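Protein induced by osmotic stress (Scheffersomyces stipitis, PDB 5YWN) probably reduces ketones, haloketones among them, to alcohols with NADPH, as a Rossmann-fold member of the dihydroflavonol-4-reductase subfamily whose NADP(+) is bound in this structure. Local coordinates at residues K38-K43 with F50-V55; K28-V33 with K69-V74; L14-I19 with K44-D49; S4-G9 with G62-A67. The protein carries 1 engineered substitution. One frame throughout, in Å; residues are numbered along the deposited sequence.

Contact 1: residues K38-K43 with F50-V55. With NAP (NADP nicotinamide-adenine-dinucleotide phosphate), chain B.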
loop_
_atom_site.group_PDB
_atom_site.type_symbol
_atom_site.label_atom_id
_atom_site.label_comp_id
_atom_site.label_asym_id
_atom_site.label_seq_id
_atom_site.Cartn_x
_atom_site.Cartn_y
_atom_site.Cartn_z
ATOM N N LYS A 38 1.029 -20.512 0.199
ATOM C CA LYS A 38 1.038 -19.159 -0.249
ATOM C C LYS A 38 2.404 -18.818 -0.833
ATOM O O LYS A 38 2.497 -18.198 -1.852
ATOM C CB LYS A 38 0.637 -18.207 0.871
ATOM C CG LYS A 38 -0.845 -18.046 1.110
ATOM C CD LYS A 38 -1.122 -17.219 2.324
ATOM C CE LYS A 38 -2.577 -17.063 2.640
ATOM N NZ LYS A 38 -2.881 -16.400 3.915
ATOM N N GLY A 39 3.451 -19.243 -0.167
ATOM C CA GLY A 39 4.766 -19.056 -0.689
ATOM C C GLY A 39 5.022 -19.796 -1.975
ATOM O O GLY A 39 5.545 -19.263 -2.899
ATOM N N ALA A 40 4.591 -21.027 -2.005
ATOM C CA ALA A 40 4.776 -21.866 -3.145
ATOM C C ALA A 40 4.077 -21.281 -4.351
ATOM O O ALA A 40 4.634 -21.299 -5.381
ATOM C CB ALA A 40 4.289 -23.269 -2.888
ATOM N N ASN A 41 2.890 -20.732 -4.183
ATOM C CA ASN A 41 2.227 -20.111 -5.312
ATOM C C ASN A 41 3.014 -18.959 -5.860
ATOM O O ASN A 41 3.165 -18.857 -7.019
ATOM C CB ASN A 41 0.830 -19.651 -4.966
ATOM C CG ASN A 41 0.155 -18.909 -6.099
ATOM O OD1 ASN A 41 0.170 -19.341 -7.216
ATOM N ND2 ASN A 41 -0.462 -17.816 -5.792
ATOM N N LEU A 42 3.537 -18.110 -4.996
ATOM C CA LEU A 42 4.334 -16.977 -5.419
ATOM C C LEU A 42 5.588 -17.385 -6.139
ATOM O O LEU A 42 5.962 -16.792 -7.103
ATOM C CB LEU A 42 4.661 -16.094 -4.242
ATOM C CG LEU A 42 3.525 -15.329 -3.586
ATOM C CD1 LEU A 42 4.066 -14.514 -2.411
ATOM C CD2 LEU A 42 2.794 -14.466 -4.567
ATOM N N LYS A 43 6.197 -18.436 -5.665
ATOM C CA LYS A 43 7.362 -18.964 -6.298
ATOM C C LYS A 43 7.092 -19.408 -7.722
ATOM O O LYS A 43 7.868 -19.123 -8.562
ATOM C CB LYS A 43 7.927 -20.103 -5.489
ATOM C CG LYS A 43 9.169 -20.726 -6.060
ATOM C CD LYS A 43 10.383 -19.882 -5.813
ATOM C CE LYS A 43 11.619 -20.568 -6.299
ATOM N NZ LYS A 43 12.796 -19.708 -6.309
ATOM N N PHE A 50 13.128 -15.376 -6.701
ATOM C CA PHE A 50 12.244 -15.186 -5.603
ATOM C C PHE A 50 12.269 -16.343 -4.623
ATOM O O PHE A 50 12.071 -17.456 -4.988
ATOM C CB PHE A 50 10.809 -15.017 -6.065
ATOM C CG PHE A 50 9.826 -14.899 -4.943
ATOM C CD1 PHE A 50 9.599 -13.704 -4.347
ATOM C CD2 PHE A 50 9.167 -15.979 -4.482
ATOM C CE1 PHE A 50 8.725 -13.579 -3.318
ATOM C CE2 PHE A 50 8.292 -15.874 -3.431
ATOM C CZ PHE A 50 8.061 -14.666 -2.854
ATOM N N SER A 51 12.441 -16.041 -3.367
ATOM C CA SER A 51 12.290 -17.018 -2.332
ATOM C C SER A 51 11.423 -16.520 -1.183
ATOM O O SER A 51 11.175 -15.386 -1.097
ATOM C CB SER A 51 13.612 -17.601 -1.899
ATOM O OG SER A 51 14.484 -16.663 -1.437
ATOM N N TYR A 52 10.920 -17.425 -0.376
ATOM C CA TYR A 52 10.009 -17.098 0.674
ATOM C C TYR A 52 10.337 -17.749 2.010
ATOM O O TYR A 52 10.985 -18.756 2.064
ATOM C CB TYR A 52 8.572 -17.432 0.271
ATOM C CG TYR A 52 8.289 -18.896 0.086
ATOM C CD1 TYR A 52 8.565 -19.523 -1.088
ATOM C CD2 TYR A 52 7.770 -19.634 1.083
ATOM C CE1 TYR A 52 8.323 -20.842 -1.251
ATOM C CE2 TYR A 52 7.539 -20.943 0.930
ATOM C CZ TYR A 52 7.812 -21.527 -0.241
ATOM O OH TYR A 52 7.565 -22.811 -0.352
ATOM N N GLU A 53 9.864 -17.127 3.071
ATOM C CA GLU A 53 9.864 -17.702 4.383
ATOM C C GLU A 53 8.499 -17.532 5.010
ATOM O O GLU A 53 7.863 -16.533 4.832
ATOM C CB GLU A 53 10.924 -17.092 5.291
ATOM C CG GLU A 53 12.333 -17.266 4.835
ATOM C CD GLU A 53 12.783 -18.700 4.784
ATOM O OE1 GLU A 53 12.306 -19.498 5.556
ATOM O OE2 GLU A 53 13.619 -19.026 3.978
ATOM N N VAL A 54 8.093 -18.515 5.769
ATOM C CA VAL A 54 6.830 -18.482 6.420
ATOM C C VAL A 54 6.928 -17.848 7.781
ATOM O O VAL A 54 7.564 -18.352 8.629
ATOM C CB VAL A 54 6.263 -19.885 6.584
ATOM C CG1 VAL A 54 4.966 -19.868 7.316
ATOM C CG2 VAL A 54 6.102 -20.569 5.269
ATOM N N VAL A 55 6.260 -16.729 7.934
ATOM C CA VAL A 55 6.120 -16.030 9.191
ATOM C C VAL A 55 4.652 -15.831 9.489
ATOM O O VAL A 55 4.033 -14.933 9.007
ATOM C CB VAL A 55 6.842 -14.684 9.161
ATOM C CG1 VAL A 55 6.735 -13.946 10.466
ATOM C CG2 VAL A 55 8.268 -14.845 8.705
HETATM P PA NAP B . -3.841 -6.387 1.100
HETATM O O1A NAP B . -3.886 -6.561 -0.399
HETATM O O2A NAP B . -4.863 -7.078 1.970
HETATM O O5B NAP B . -2.374 -6.810 1.612
HETATM C C5B NAP B . -2.161 -7.175 2.974
HETATM C C4B NAP B . -1.170 -8.331 3.048
HETATM O O4B NAP B . -0.550 -8.363 4.337
HETATM C C3B NAP B . -1.855 -9.670 2.826
HETATM O O3B NAP B . -1.326 -10.326 1.670
HETATM C C2B NAP B . -1.597 -10.492 4.074
HETATM O O2B NAP B . -0.898 -11.691 3.754
HETATM C C1B NAP B . -0.767 -9.613 4.998
HETATM N N9A NAP B . -1.486 -9.396 6.278
HETATM C C8A NAP B . -2.649 -8.730 6.421
HETATM N N7A NAP B . -3.034 -8.715 7.723
HETATM C C5A NAP B . -2.106 -9.380 8.435
HETATM C C6A NAP B . -1.899 -9.735 9.858
HETATM N N6A NAP B . -2.790 -9.363 10.810
HETATM N N1A NAP B . -0.793 -10.443 10.174
HETATM C C2A NAP B . 0.106 -10.823 9.245
HETATM N N3A NAP B . -0.026 -10.532 7.938
HETATM C C4A NAP B . -1.087 -9.828 7.477
HETATM O O3 NAP B . -3.886 -4.810 1.425
HETATM P PN NAP B . -3.226 -3.748 0.411
HETATM O O1N NAP B . -4.318 -2.841 -0.100
HETATM O O2N NAP B . -2.355 -4.504 -0.565
HETATM O O5D NAP B . -2.267 -2.888 1.378
HETATM C C5D NAP B . -0.857 -3.102 1.376
HETATM C C4D NAP B . -0.195 -2.202 2.413
HETATM O O4D NAP B . -0.164 -0.850 1.944
HETATM C C3D NAP B . -0.945 -2.219 3.736
HETATM O O3D NAP B . -0.125 -2.759 4.776
HETATM C C2D NAP B . -1.313 -0.780 4.035
HETATM O O2D NAP B . -0.757 -0.363 5.286
HETATM C C1D NAP B . -0.749 0.050 2.891
HETATM N N1N NAP B . -1.817 0.834 2.262
HETATM C C2N NAP B . -2.491 0.323 1.224
HETATM C C3N NAP B . -3.508 1.049 0.613
HETATM C C7N NAP B . -4.257 0.471 -0.550
HETATM O O7N NAP B . -5.296 0.998 -0.913
HETATM N N7N NAP B . -3.767 -0.609 -1.157
HETATM C C4N NAP B . -3.822 2.314 1.089
HETATM C C5N NAP B . -3.109 2.820 2.166
HETATM C C6N NAP B . -2.102 2.052 2.740
HETATM P P2B NAP B . -1.706 -13.038 3.400
HETATM O O1X NAP B . -0.753 -14.145 3.786
HETATM O O2X NAP B . -2.945 -12.955 4.257
HETATM O O3X NAP B . -1.965 -12.928 1.917
#
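Tyr52 lays one face of its phenol ring flat against the helix backbone at Gly39, whose CA stands 3.5 Å from the ring centroid and almost on the ring normal, a CH-pi contact. Ala40 N lies over the same face, nearer the rim. Glycine suits position 39 because a side chain would run into the ring. The ring gets there because CG of Tyr52 sits between the backbone N and the carbonyl carbon (chi1 66°). One turn along, Leu42 CB rests 3.7 Å from Phe50 CE2, an apolar pair crossing at a slant. Lys43, its chain bent at chi2 (77°), donates a hydrogen bond from NZ to Phe50 O (2.7 Å), tilted 26° out of the carbonyl plane; Gly47 O is a second acceptor. Over residues 38-43 and 50-54 helix and strand run antiparallel, as expected in the beta-alpha-beta unit of a Rossmann fold. Replacing Tyr52 by an alanine is likely to uncover Gly39 and open a gap between helix and strand. On the cofactor side the extended Lys38 donates from NZ to O1X of the NADP 2'-phosphate at 3.1 Å, a cationic contact that NAD would lack, consistent with a preference for NADP(H).

Contact 2: residues K28-V33 with K69-V74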
loop_
_atom_site.group_PDB
_atom_site.type_symbol
_atom_site.label_atom_id
_atom_site.label_comp_id
_atom_site.label_asym_id
_atom_site.label_seq_id
_atom_site.Cartn_x
_atom_site.Cartn_y
_atom_site.Cartn_z
ATOM N N LYS A 28 17.266 -9.658 -6.199
ATOM C CA LYS A 28 16.595 -10.791 -5.703
ATOM C C LYS A 28 15.605 -10.392 -4.611
ATOM O O LYS A 28 15.738 -9.385 -4.017
ATOM C CB LYS A 28 17.573 -11.824 -5.214
ATOM C CG LYS A 28 18.126 -12.716 -6.281
ATOM C CD LYS A 28 19.111 -13.650 -5.654
ATOM C CE LYS A 28 19.648 -14.692 -6.582
ATOM N NZ LYS A 28 21.019 -14.386 -7.019
ATOM N N VAL A 29 14.641 -11.245 -4.365
ATOM C CA VAL A 29 13.633 -11.017 -3.401
ATOM C C VAL A 29 13.436 -12.174 -2.445
ATOM O O VAL A 29 13.448 -13.267 -2.819
ATOM C CB VAL A 29 12.280 -10.636 -4.086
ATOM C CG1 VAL A 29 11.126 -10.665 -3.134
ATOM C CG2 VAL A 29 12.384 -9.305 -4.768
ATOM N N VAL A 30 13.190 -11.852 -1.209
ATOM C CA VAL A 30 12.714 -12.802 -0.252
ATOM C C VAL A 30 11.444 -12.292 0.362
ATOM O O VAL A 30 11.434 -11.265 0.951
ATOM C CB VAL A 30 13.768 -13.015 0.847
ATOM C CG1 VAL A 30 13.365 -14.069 1.835
ATOM C CG2 VAL A 30 15.139 -13.253 0.282
ATOM N N GLY A 31 10.387 -13.034 0.230
ATOM C CA GLY A 31 9.102 -12.644 0.706
ATOM C C GLY A 31 8.619 -13.386 1.918
ATOM O O GLY A 31 8.828 -14.532 2.014
ATOM N N SER A 32 7.989 -12.698 2.850
ATOM C CA SER A 32 7.274 -13.353 3.935
ATOM C C SER A 32 5.810 -13.696 3.607
ATOM O O SER A 32 5.097 -12.928 3.048
ATOM C CB SER A 32 7.379 -12.642 5.277
ATOM O OG SER A 32 6.513 -11.605 5.421
ATOM N N VAL A 33 5.415 -14.874 3.991
ATOM C CA VAL A 33 4.081 -15.349 3.786
ATOM C C VAL A 33 3.544 -16.047 5.022
ATOM O O VAL A 33 4.279 -16.553 5.768
ATOM C CB VAL A 33 4.005 -16.303 2.603
ATOM C CG1 VAL A 33 4.309 -15.630 1.298
ATOM C CG2 VAL A 33 4.841 -17.537 2.817
ATOM N N LYS A 69 17.929 -14.706 9.696
ATOM C CA LYS A 69 19.150 -15.458 9.878
ATOM C C LYS A 69 19.416 -16.312 8.664
ATOM O O LYS A 69 20.501 -16.477 8.297
ATOM C CB LYS A 69 19.085 -16.350 11.106
ATOM C CG LYS A 69 19.280 -15.690 12.446
ATOM C CD LYS A 69 19.606 -16.722 13.504
ATOM C CE LYS A 69 18.420 -17.141 14.300
ATOM N NZ LYS A 69 18.188 -18.623 14.439
ATOM N N LYS A 70 18.378 -16.835 8.060
ATOM C CA LYS A 70 18.459 -17.628 6.859
ATOM C C LYS A 70 18.893 -16.860 5.604
ATOM O O LYS A 70 19.289 -17.447 4.670
ATOM C CB LYS A 70 17.155 -18.361 6.602
ATOM C CG LYS A 70 16.850 -19.480 7.574
ATOM C CD LYS A 70 15.498 -20.125 7.325
ATOM C CE LYS A 70 15.501 -21.031 6.103
ATOM N NZ LYS A 70 14.181 -21.595 5.722
ATOM N N HIS A 71 18.763 -15.549 5.610
ATOM C CA HIS A 71 19.020 -14.771 4.428
ATOM C C HIS A 71 19.949 -13.603 4.677
ATOM O O HIS A 71 19.606 -12.488 4.610
ATOM C CB HIS A 71 17.729 -14.331 3.795
ATOM C CG HIS A 71 16.860 -15.452 3.364
ATOM N ND1 HIS A 71 16.965 -16.038 2.139
ATOM C CD2 HIS A 71 15.858 -16.088 3.993
ATOM C CE1 HIS A 71 16.064 -16.980 2.025
ATOM N NE2 HIS A 71 15.385 -17.037 3.140
ATOM N N PRO A 72 21.203 -13.913 4.942
ATOM C CA PRO A 72 22.238 -12.919 5.214
ATOM C C PRO A 72 22.549 -12.058 4.002
ATOM O O PRO A 72 23.110 -11.030 4.100
ATOM C CB PRO A 72 23.441 -13.749 5.644
ATOM C CG PRO A 72 23.156 -15.114 5.237
ATOM C CD PRO A 72 21.685 -15.271 5.161
ATOM N N GLU A 73 22.150 -12.536 2.855
ATOM C CA GLU A 73 22.275 -11.782 1.638
ATOM C C GLU A 73 21.359 -10.544 1.553
ATOM O O GLU A 73 21.594 -9.692 0.789
ATOM C CB GLU A 73 22.155 -12.678 0.414
ATOM C CG GLU A 73 20.744 -13.089 0.084
ATOM C CD GLU A 73 20.282 -14.310 0.863
ATOM O OE1 GLU A 73 21.041 -14.782 1.691
ATOM O OE2 GLU A 73 19.150 -14.773 0.595
ATOM N N VAL A 74 20.311 -10.512 2.343
ATOM C CA VAL A 74 19.368 -9.413 2.325
ATOM C C VAL A 74 19.985 -8.166 2.961
ATOM O O VAL A 74 20.488 -8.214 4.012
ATOM C CB VAL A 74 18.082 -9.809 3.063
ATOM C CG1 VAL A 74 17.190 -8.605 3.357
ATOM C CG2 VAL A 74 17.360 -10.870 2.318
#
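The imidazole of His71 carries Val30 on one face: CG1 stands over the ring centre, 3.8 Å from the centroid and 8° off the normal, a CH-pi contact. At the ring edge, in its plane, lies the carboxylate of Glu73, whose OE2 accepts from His71 ND1 at 3.0 Å on its syn side. The other nitrogen, NE2, is hydrogen-bonded to Glu53 of strand 50-54, so the two carboxylates fix the ring's rotation and probably favour a protonated imidazole. The second methyl of Val30, CG2, packs 3.8 Å from Val74 CG2. The beta-branched Val30 suits a strand and here serves two neighbours. His71 to Val74 form a type I turn, closed by Val74 N to His71 O, which leads from helix 65-70 into strand 74-79 of the Rossmann sheet. A leucine in place of His71 would probably leave both Glu73 and Glu53 without their imidazole N-H partners. His71, its CG anti to the carbonyl carbon (chi1 -61°), lies on the sheet face opposite Val29 and helix 13-24.

Contact 3: residues L14-I19 with K44-D49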
loop_
_atom_site.group_PDB
_atom_site.type_symbol
_atom_site.label_atom_id
_atom_site.label_comp_id
_atom_site.label_asym_id
_atom_site.label_seq_id
_atom_site.Cartn_x
_atom_site.Cartn_y
_atom_site.Cartn_z
ATOM N N LEU A 14 -0.222 -4.558 -3.330
ATOM C CA LEU A 14 0.938 -3.695 -3.421
ATOM C C LEU A 14 2.287 -4.446 -3.384
ATOM O O LEU A 14 3.172 -4.149 -4.087
ATOM C CB LEU A 14 0.943 -2.698 -2.291
ATOM C CG LEU A 14 2.168 -1.830 -2.167
ATOM C CD1 LEU A 14 2.334 -1.085 -3.460
ATOM C CD2 LEU A 14 2.013 -0.873 -1.013
ATOM N N ALA A 15 2.376 -5.414 -2.524
ATOM C CA ALA A 15 3.587 -6.158 -2.332
ATOM C C ALA A 15 4.020 -6.888 -3.610
ATOM O O ALA A 15 5.133 -6.852 -3.938
ATOM C CB ALA A 15 3.406 -7.123 -1.215
ATOM N N GLN A 16 3.076 -7.481 -4.319
ATOM C CA GLN A 16 3.337 -8.126 -5.592
ATOM C C GLN A 16 3.832 -7.188 -6.690
ATOM O O GLN A 16 4.645 -7.546 -7.408
ATOM C CB GLN A 16 2.174 -8.981 -6.056
ATOM C CG GLN A 16 1.996 -10.243 -5.250
ATOM C CD GLN A 16 1.115 -11.281 -5.887
ATOM O OE1 GLN A 16 1.359 -11.714 -6.965
ATOM N NE2 GLN A 16 0.103 -11.687 -5.180
ATOM N N GLN A 17 3.268 -6.004 -6.796
ATOM C CA GLN A 17 3.752 -5.003 -7.685
ATOM C C GLN A 17 5.147 -4.522 -7.308
ATOM O O GLN A 17 5.935 -4.346 -8.127
ATOM C CB GLN A 17 2.769 -3.849 -7.824
ATOM C CG GLN A 17 1.549 -4.133 -8.690
ATOM C CD GLN A 17 1.829 -4.080 -10.189
ATOM O OE1 GLN A 17 2.897 -4.190 -10.607
ATOM N NE2 GLN A 17 0.832 -3.918 -10.944
ATOM N N ILE A 18 5.403 -4.355 -6.035
ATOM C CA ILE A 18 6.709 -4.025 -5.572
ATOM C C ILE A 18 7.686 -5.136 -5.978
ATOM O O ILE A 18 8.691 -4.855 -6.481
ATOM C CB ILE A 18 6.713 -3.837 -4.040
ATOM C CG1 ILE A 18 6.025 -2.529 -3.656
ATOM C CG2 ILE A 18 8.114 -3.897 -3.449
ATOM C CD1 ILE A 18 5.872 -2.324 -2.190
ATOM N N ILE A 19 7.318 -6.376 -5.756
ATOM C CA ILE A 19 8.156 -7.492 -6.063
ATOM C C ILE A 19 8.459 -7.565 -7.560
ATOM O O ILE A 19 9.542 -7.669 -7.915
ATOM C CB ILE A 19 7.547 -8.812 -5.543
ATOM C CG1 ILE A 19 7.548 -8.856 -4.009
ATOM C CG2 ILE A 19 8.252 -10.022 -6.129
ATOM C CD1 ILE A 19 6.691 -9.889 -3.390
ATOM N N LYS A 44 5.964 -20.036 -7.982
ATOM C CA LYS A 44 5.607 -20.396 -9.334
ATOM C C LYS A 44 5.414 -19.195 -10.244
ATOM O O LYS A 44 5.752 -19.229 -11.373
ATOM C CB LYS A 44 4.350 -21.251 -9.367
ATOM C CG LYS A 44 4.425 -22.543 -8.607
ATOM C CD LYS A 44 3.187 -23.399 -8.767
ATOM C CE LYS A 44 2.081 -23.069 -7.774
ATOM N NZ LYS A 44 2.200 -23.495 -6.353
ATOM N N LEU A 45 4.778 -18.168 -9.735
ATOM C CA LEU A 45 4.611 -16.922 -10.449
ATOM C C LEU A 45 5.874 -16.124 -10.706
ATOM O O LEU A 45 6.055 -15.628 -11.751
ATOM C CB LEU A 45 3.555 -16.065 -9.774
ATOM C CG LEU A 45 2.180 -16.689 -9.666
ATOM C CD1 LEU A 45 1.206 -15.938 -8.771
ATOM C CD2 LEU A 45 1.611 -16.988 -11.043
ATOM N N TYR A 46 6.726 -16.005 -9.717
ATOM C CA TYR A 46 7.892 -15.143 -9.813
ATOM C C TYR A 46 9.255 -15.747 -10.185
ATOM O O TYR A 46 10.147 -15.046 -10.509
ATOM C CB TYR A 46 7.973 -14.258 -8.585
ATOM C CG TYR A 46 6.829 -13.323 -8.534
ATOM C CD1 TYR A 46 6.739 -12.282 -9.413
ATOM C CD2 TYR A 46 5.808 -13.528 -7.681
ATOM C CE1 TYR A 46 5.673 -11.445 -9.420
ATOM C CE2 TYR A 46 4.735 -12.698 -7.670
ATOM C CZ TYR A 46 4.667 -11.663 -8.558
ATOM O OH TYR A 46 3.603 -10.854 -8.538
ATOM N N GLY A 47 9.385 -17.048 -10.135
ATOM C CA GLY A 47 10.589 -17.682 -10.586
ATOM C C GLY A 47 11.761 -17.750 -9.641
ATOM O O GLY A 47 11.651 -17.649 -8.464
ATOM N N ASP A 48 12.896 -17.963 -10.227
ATOM C CA ASP A 48 14.087 -18.355 -9.520
ATOM C C ASP A 48 14.690 -17.332 -8.562
ATOM O O ASP A 48 15.318 -17.688 -7.624
ATOM C CB ASP A 48 15.120 -18.886 -10.488
ATOM C CG ASP A 48 14.671 -20.148 -11.187
ATOM O OD1 ASP A 48 13.842 -20.907 -10.694
ATOM O OD2 ASP A 48 15.160 -20.364 -12.264
ATOM N N ASP A 49 14.508 -16.065 -8.862
ATOM C CA ASP A 49 15.063 -14.984 -8.078
ATOM C C ASP A 49 14.171 -14.619 -6.887
ATOM O O ASP A 49 14.428 -13.712 -6.177
ATOM C CB ASP A 49 15.395 -13.798 -8.954
ATOM C CG ASP A 49 16.664 -13.989 -9.741
ATOM O OD1 ASP A 49 17.428 -14.920 -9.454
ATOM O OD2 ASP A 49 16.907 -13.188 -10.638
#
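Tyr46 reaches across to helix 13-24 and ends its hydroxyl at the amide of Gln16, donating to OE1 at 2.9 Å. The bond lies in the carbonyl plane, on a lone pair, with a C=O...donor angle of 123°. The oxygen meets the ring at its edge, and the amide and phenol planes stand 84° apart. Gln16 CB also comes within 3.4 Å of Tyr46 OH, the close part of the contact. An extended chain beyond CG carries the Gln16 amide out to the hydroxyl. Its NH2 is used in turn by Thr11 O and Glu204, so both ends of the buried amide are satisfied, a task that suits glutamine. Because Thr11 binds NADP(+), the amide ties Tyr46 to the glycine-rich loop beside the cofactor.

Packing is looser where Ile19 lies over one face of the ring: CG2 stands 4.3 Å from the centroid, almost on the ring normal, a more distant CH-pi contact. Beyond Tyr46 the chain turns toward solvent. Gly47 leaves the helix with a positive phi, at backbone angles where any side chain would collide with the carbonyl oxygen of Tyr46, and the exposed Asp48 and Asp49 follow. Helix 36-46 thus packs by its C-terminal end against helix 13-24; Leu23, Ala200 and Lys201 also touch Tyr46, while Ile19 reaches Val29 of strand 28-33.

Contact 4: residues S4-G9 with G62-A67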
loop_
_atom_site.group_PDB
_atom_site.type_symbol
_atom_site.label_atom_id
_atom_site.label_comp_id
_atom_site.label_asym_id
_atom_site.label_seq_id
_atom_site.Cartn_x
_atom_site.Cartn_y
_atom_site.Cartn_z
ATOM N N SER A 4 19.826 -8.587 -2.331
ATOM C CA SER A 4 18.559 -9.158 -1.975
ATOM C C SER A 4 17.639 -8.200 -1.202
ATOM O O SER A 4 18.046 -7.545 -0.305
ATOM C CB SER A 4 18.743 -10.437 -1.174
ATOM O OG SER A 4 18.950 -11.494 -1.994
ATOM N N VAL A 5 16.387 -8.183 -1.576
ATOM C CA VAL A 5 15.389 -7.401 -0.911
ATOM C C VAL A 5 14.373 -8.271 -0.173
ATOM O O VAL A 5 13.820 -9.132 -0.727
ATOM C CB VAL A 5 14.679 -6.456 -1.896
ATOM C CG1 VAL A 5 13.589 -5.683 -1.221
ATOM C CG2 VAL A 5 15.637 -5.570 -2.637
ATOM N N PHE A 6 14.143 -7.992 1.088
ATOM C CA PHE A 6 13.119 -8.675 1.848
ATOM C C PHE A 6 11.788 -7.914 1.816
ATOM O O PHE A 6 11.767 -6.729 2.045
ATOM C CB PHE A 6 13.554 -8.917 3.273
ATOM C CG PHE A 6 12.763 -9.949 3.971
ATOM C CD1 PHE A 6 11.474 -9.723 4.325
ATOM C CD2 PHE A 6 13.306 -11.173 4.240
ATOM C CE1 PHE A 6 10.757 -10.686 4.959
ATOM C CE2 PHE A 6 12.596 -12.147 4.847
ATOM C CZ PHE A 6 11.322 -11.906 5.219
ATOM N N VAL A 7 10.715 -8.600 1.493
ATOM C CA VAL A 7 9.394 -8.003 1.457
ATOM C C VAL A 7 8.403 -8.764 2.330
ATOM O O VAL A 7 8.026 -9.844 2.017
ATOM C CB VAL A 7 8.844 -7.916 0.026
ATOM C CG1 VAL A 7 7.470 -7.309 0.005
ATOM C CG2 VAL A 7 9.778 -7.222 -0.928
ATOM N N SER A 8 7.973 -8.159 3.414
ATOM C CA SER A 8 6.957 -8.735 4.251
ATOM C C SER A 8 5.573 -8.721 3.585
ATOM O O SER A 8 5.302 -7.880 2.822
ATOM C CB SER A 8 6.927 -8.081 5.618
ATOM O OG SER A 8 6.373 -6.832 5.595
ATOM N N GLY A 9 4.735 -9.670 3.916
ATOM C CA GLY A 9 3.444 -9.791 3.280
ATOM C C GLY A 9 3.452 -9.881 1.770
ATOM O O GLY A 9 2.827 -9.133 1.119
ATOM N N GLY A 62 10.509 -11.516 18.056
ATOM C CA GLY A 62 11.375 -12.323 17.235
ATOM C C GLY A 62 10.784 -13.131 16.088
ATOM O O GLY A 62 11.389 -14.018 15.617
ATOM N N ALA A 63 9.626 -12.747 15.625
ATOM C CA ALA A 63 8.948 -13.451 14.606
ATOM C C ALA A 63 9.755 -13.588 13.311
ATOM O O ALA A 63 9.693 -14.580 12.706
ATOM C CB ALA A 63 7.655 -12.771 14.313
ATOM N N PHE A 64 10.509 -12.567 12.949
ATOM C CA PHE A 64 11.329 -12.578 11.778
ATOM C C PHE A 64 12.778 -13.072 11.971
ATOM O O PHE A 64 13.510 -13.101 11.049
ATOM C CB PHE A 64 11.298 -11.219 11.098
ATOM C CG PHE A 64 10.042 -10.957 10.311
ATOM C CD1 PHE A 64 8.975 -10.351 10.885
ATOM C CD2 PHE A 64 9.944 -11.317 8.991
ATOM C CE1 PHE A 64 7.815 -10.146 10.169
ATOM C CE2 PHE A 64 8.808 -11.098 8.273
ATOM C CZ PHE A 64 7.741 -10.524 8.866
ATOM N N ASP A 65 13.159 -13.446 13.175
ATOM C CA ASP A 65 14.546 -13.750 13.451
ATOM C C ASP A 65 15.068 -14.888 12.604
ATOM O O ASP A 65 16.065 -14.756 12.011
ATOM C CB ASP A 65 14.758 -14.134 14.897
ATOM C CG ASP A 65 14.773 -12.967 15.823
ATOM O OD1 ASP A 65 14.387 -11.896 15.453
ATOM O OD2 ASP A 65 15.175 -13.139 16.952
ATOM N N GLU A 66 14.346 -15.959 12.547
ATOM C CA GLU A 66 14.805 -17.085 11.801
ATOM C C GLU A 66 14.907 -16.774 10.325
ATOM O O GLU A 66 15.864 -17.077 9.725
ATOM C CB GLU A 66 13.958 -18.291 12.080
ATOM C CG GLU A 66 14.369 -19.036 13.319
ATOM C CD GLU A 66 15.754 -19.678 13.226
ATOM O OE1 GLU A 66 16.577 -19.526 14.125
ATOM O OE2 GLU A 66 16.021 -20.326 12.236
ATOM N N ALA A 67 13.910 -16.122 9.774
ATOM C CA ALA A 67 13.892 -15.805 8.376
ATOM C C ALA A 67 15.045 -14.918 8.013
ATOM O O ALA A 67 15.685 -15.145 7.052
ATOM C CB ALA A 67 12.594 -15.151 8.017
#
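Phe6 and Ser8 face Phe64 and Ala67 across a gap of nearly 10 Å between backbones, Phe6 CA lying 9.7 Å from Ala67 CA, so that side chains alone span it. Residues 4-7 are extended strand, and Gly9, with positive phi, then turns the chain toward the cofactor loop. Opposite, a type I turn from Gly62 to Asp65, held by Asp65 N to Gly62 O, leads into helix 65-70. Phe6 and Phe64 carry the contact. Their rings meet obliquely, centroids 5.9 Å apart and planes at 81°, with CE1 of Phe6 3.9 Å from CE2 of Phe64. A chi1 of -162° swings the Phe6 ring away from its backbone N, out from the sheet. Its CE2 meets the small CB of Ala67 at 4.4 Å, where alanine lets the helix come near, while Ser8 CB touches Phe64 CZ at 4.1 Å. Large aromatic rings suit this wide, buried interface. Ser8 OG is hydrogen-bonded to His79 ND1 and Ala81 N, and Ser8 O accepts from Thr80 OG1 of the NADP(+) site. Strand 4-7 lies between strands 28-33 and 74-79; Phe6 also meets the Phe77 ring and Val30, and Phe64 fits between the sheet and helix 91-113, against Val106 and Ser109.

In the fold
All four contacts belong to the N-terminal half of the Rossmann fold, where the sheet order 50-54, 28-33, 4-7, 74-79 brings the first four strands of the chain side by side. Along the chain strand 4-7 leads to helix 13-24, strand 28-33, helix 36-46, strand 50-54, helix 65-70 and strand 74-79. Contacts 1 and 3 share helix 36-46, their centres 9 Å apart; contacts 2 and 4 share helix 65-70, at 6 Å; within each pair the segments alternate in sequence. The first pair packs one sheet face and the second the other, with contacts 3 and 4 farthest apart at 15 Å. The NADP site lies at the C-terminal ends of these strands, where Lys38 and Leu14 meet the cofactor.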